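Local coordinates for coenzyme F420-dependent N(5),N(10)-methenyltetrahydromethanopterin reductase-related protein (Desulfurobacterium thermolithotrophum DSM 11699, PDB 6HUZ) that binds the iron-guanylylpyridinol cofactor as a bacterial [Fe]-hydrogenase paralog and uses tetrahydrofolate derivatives as substrates, at the interface of chains A and B. Numbering follows the deposited sequence. Chains: chain A/B, Coenzyme F420-dependent N(5),N(10)-methenyltetrahydromethanopterin reductase-related protein.

The interface of chains A and B. Residues chain A 243-244, 246-247, 250-251; chain B 239-240, 243-244, 247.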
loop_
_atom_site.group_PDB
_atom_site.type_symbol
_atom_site.label_atom_id
_atom_site.label_comp_id
_atom_site.label_asym_id
_atom_site.label_seq_id
_atom_site.Cartn_x
_atom_site.Cartn_y
_atom_site.Cartn_z
ATOM N N LEU A 243 1.873 0.989 3.501
ATOM C CA LEU A 243 1.026 0.452 2.445
ATOM C C LEU A 243 0.172 -0.725 2.887
ATOM O O LEU A 243 -0.984 -0.787 2.470
ATOM C CB LEU A 243 1.858 0.141 1.198
ATOM C CG LEU A 243 2.697 1.337 0.696
ATOM C CD1 LEU A 243 3.482 0.968 -0.540
ATOM C CD2 LEU A 243 1.841 2.620 0.504
ATOM N N GLN A 244 0.698 -1.621 3.740
ATOM C CA GLN A 244 -0.087 -2.756 4.255
ATOM C C GLN A 244 -1.256 -2.176 5.064
ATOM O O GLN A 244 -2.375 -2.633 4.938
ATOM C CB GLN A 244 0.768 -3.614 5.196
ATOM C CG GLN A 244 0.110 -4.879 5.738
ATOM C CD GLN A 244 -0.393 -5.804 4.656
ATOM O OE1 GLN A 244 0.348 -6.627 4.100
ATOM N NE2 GLN A 244 -1.663 -5.688 4.332
ATOM N N ILE A 246 -2.812 0.848 4.900
ATOM C CA ILE A 246 -3.840 1.461 4.057
ATOM C C ILE A 246 -4.615 0.366 3.357
ATOM O O ILE A 246 -5.824 0.402 3.378
ATOM C CB ILE A 246 -3.264 2.461 3.013
ATOM C CG1 ILE A 246 -2.651 3.699 3.760
ATOM C CG2 ILE A 246 -4.378 2.906 2.022
ATOM C CD1 ILE A 246 -1.773 4.537 2.848
ATOM N N SER A 247 -3.931 -0.597 2.740
ATOM C CA SER A 247 -4.604 -1.706 2.024
ATOM C C SER A 247 -5.580 -2.465 2.972
ATOM O O SER A 247 -6.722 -2.731 2.594
ATOM C CB SER A 247 -3.559 -2.703 1.501
ATOM O OG SER A 247 -4.225 -3.651 0.681
ATOM N N VAL A 250 -8.800 -0.309 3.764
ATOM C CA VAL A 250 -9.723 -0.260 2.608
ATOM C C VAL A 250 -10.403 -1.645 2.463
ATOM O O VAL A 250 -11.612 -1.709 2.311
ATOM C CB VAL A 250 -9.015 0.155 1.284
ATOM C CG1 VAL A 250 -9.977 0.015 0.086
ATOM C CG2 VAL A 250 -8.476 1.580 1.379
ATOM N N THR A 251 -9.639 -2.743 2.528
ATOM C CA THR A 251 -10.243 -4.084 2.390
ATOM C C THR A 251 -11.269 -4.397 3.436
ATOM O O THR A 251 -12.348 -4.928 3.151
ATOM C CB THR A 251 -9.155 -5.170 2.464
ATOM O OG1 THR A 251 -8.321 -5.023 1.334
ATOM C CG2 THR A 251 -9.720 -6.616 2.505
ATOM N N ILE B 239 -7.681 -0.135 -5.289
ATOM C CA ILE B 239 -6.818 0.540 -4.274
ATOM C C ILE B 239 -6.200 -0.523 -3.353
ATOM O O ILE B 239 -4.997 -0.544 -3.178
ATOM C CB ILE B 239 -7.644 1.545 -3.422
ATOM C CG1 ILE B 239 -8.114 2.720 -4.305
ATOM C CG2 ILE B 239 -6.822 2.074 -2.182
ATOM C CD1 ILE B 239 -9.254 3.447 -3.737
ATOM N N ALA B 240 -7.032 -1.393 -2.775
ATOM C CA ALA B 240 -6.550 -2.430 -1.865
ATOM C C ALA B 240 -5.507 -3.303 -2.509
ATOM O O ALA B 240 -4.471 -3.559 -1.909
ATOM C CB ALA B 240 -7.719 -3.289 -1.368
ATOM N N LEU B 243 -1.951 -1.457 -3.289
ATOM C CA LEU B 243 -1.156 -1.242 -2.087
ATOM C C LEU B 243 -0.710 -2.529 -1.412
ATOM O O LEU B 243 0.429 -2.571 -0.948
ATOM C CB LEU B 243 -1.883 -0.295 -1.129
ATOM C CG LEU B 243 -2.303 1.043 -1.775
ATOM C CD1 LEU B 243 -3.002 1.933 -0.775
ATOM C CD2 LEU B 243 -1.118 1.753 -2.487
ATOM N N GLN B 244 -1.556 -3.572 -1.385
ATOM C CA GLN B 244 -1.173 -4.868 -0.799
ATOM C C GLN B 244 0.001 -5.415 -1.623
ATOM O O GLN B 244 0.963 -5.907 -1.066
ATOM C CB GLN B 244 -2.335 -5.864 -0.898
ATOM C CG GLN B 244 -2.110 -7.226 -0.250
ATOM C CD GLN B 244 -1.747 -7.141 1.213
ATOM O OE1 GLN B 244 -2.608 -7.046 2.098
ATOM N NE2 GLN B 244 -0.463 -7.171 1.498
ATOM N N SER B 247 3.264 -3.441 -0.910
ATOM C CA SER B 247 3.697 -3.785 0.466
ATOM C C SER B 247 4.311 -5.216 0.511
ATOM O O SER B 247 5.376 -5.410 1.096
ATOM C CB SER B 247 2.494 -3.741 1.420
ATOM O OG SER B 247 2.976 -3.906 2.745
HETATM O O HOH W 1 3.533 -6.551 3.871
HETATM O O HOH W 2 -5.604 -5.976 1.808
#
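A:Gln244 and B:Gln244 pair tip to tip on the two-fold axis between the two copies of helix 232-262. The dimer is the deposited assembly, and [Fe]-hydrogenases are known as dimers, so this helix packing is probably biological. In A:Gln244, CB lies 3.3 Å from the hydroxyl OG of B:Ser247. CG is anti to the backbone N (chi1 -176°), and the chain bends at chi2, which turns the amide towards its twin. The amide carbon CD sits 3.9 Å from CD of B:Gln244. NE2 then donates to OE1 of B:Gln244 at 2.8 Å, in a nearly straight bond. OE1 accepts from NE2 of B:Gln244 in return. Each NE2 sends its bond close to its own amide plane, but the two amides are twisted 43° apart. This reciprocal pair fixes the rotation of both amides. Water 1 links A:Gln244 OE1 to B:Ser247 OG.

One turn along, A:Ser247 OG is anti to its backbone N (chi1 -173°). It donates to the backbone carbonyl O of B:Ala240 at 2.6 Å. Its CB packs against CB of B:Leu243 at 3.9 Å; the small side chain may let the helices approach closely here. A:Thr251 OG1 bonds back to O of A:Ser247, from above that carbonyl plane, and rests 3.3 Å from CB of B:Ala240. On the apolar flank, methyl CD1 of B:Leu243 presses tightly against CG2 of A:Ile246. Beyond it, the CG2 methyls of A:Val250 and B:Ile239 meet in a looser contact. Water 2 joins OG of A:Ser247 and OG1 of A:Thr251 to OE1 of B:Gln244, the last at 3.2 Å.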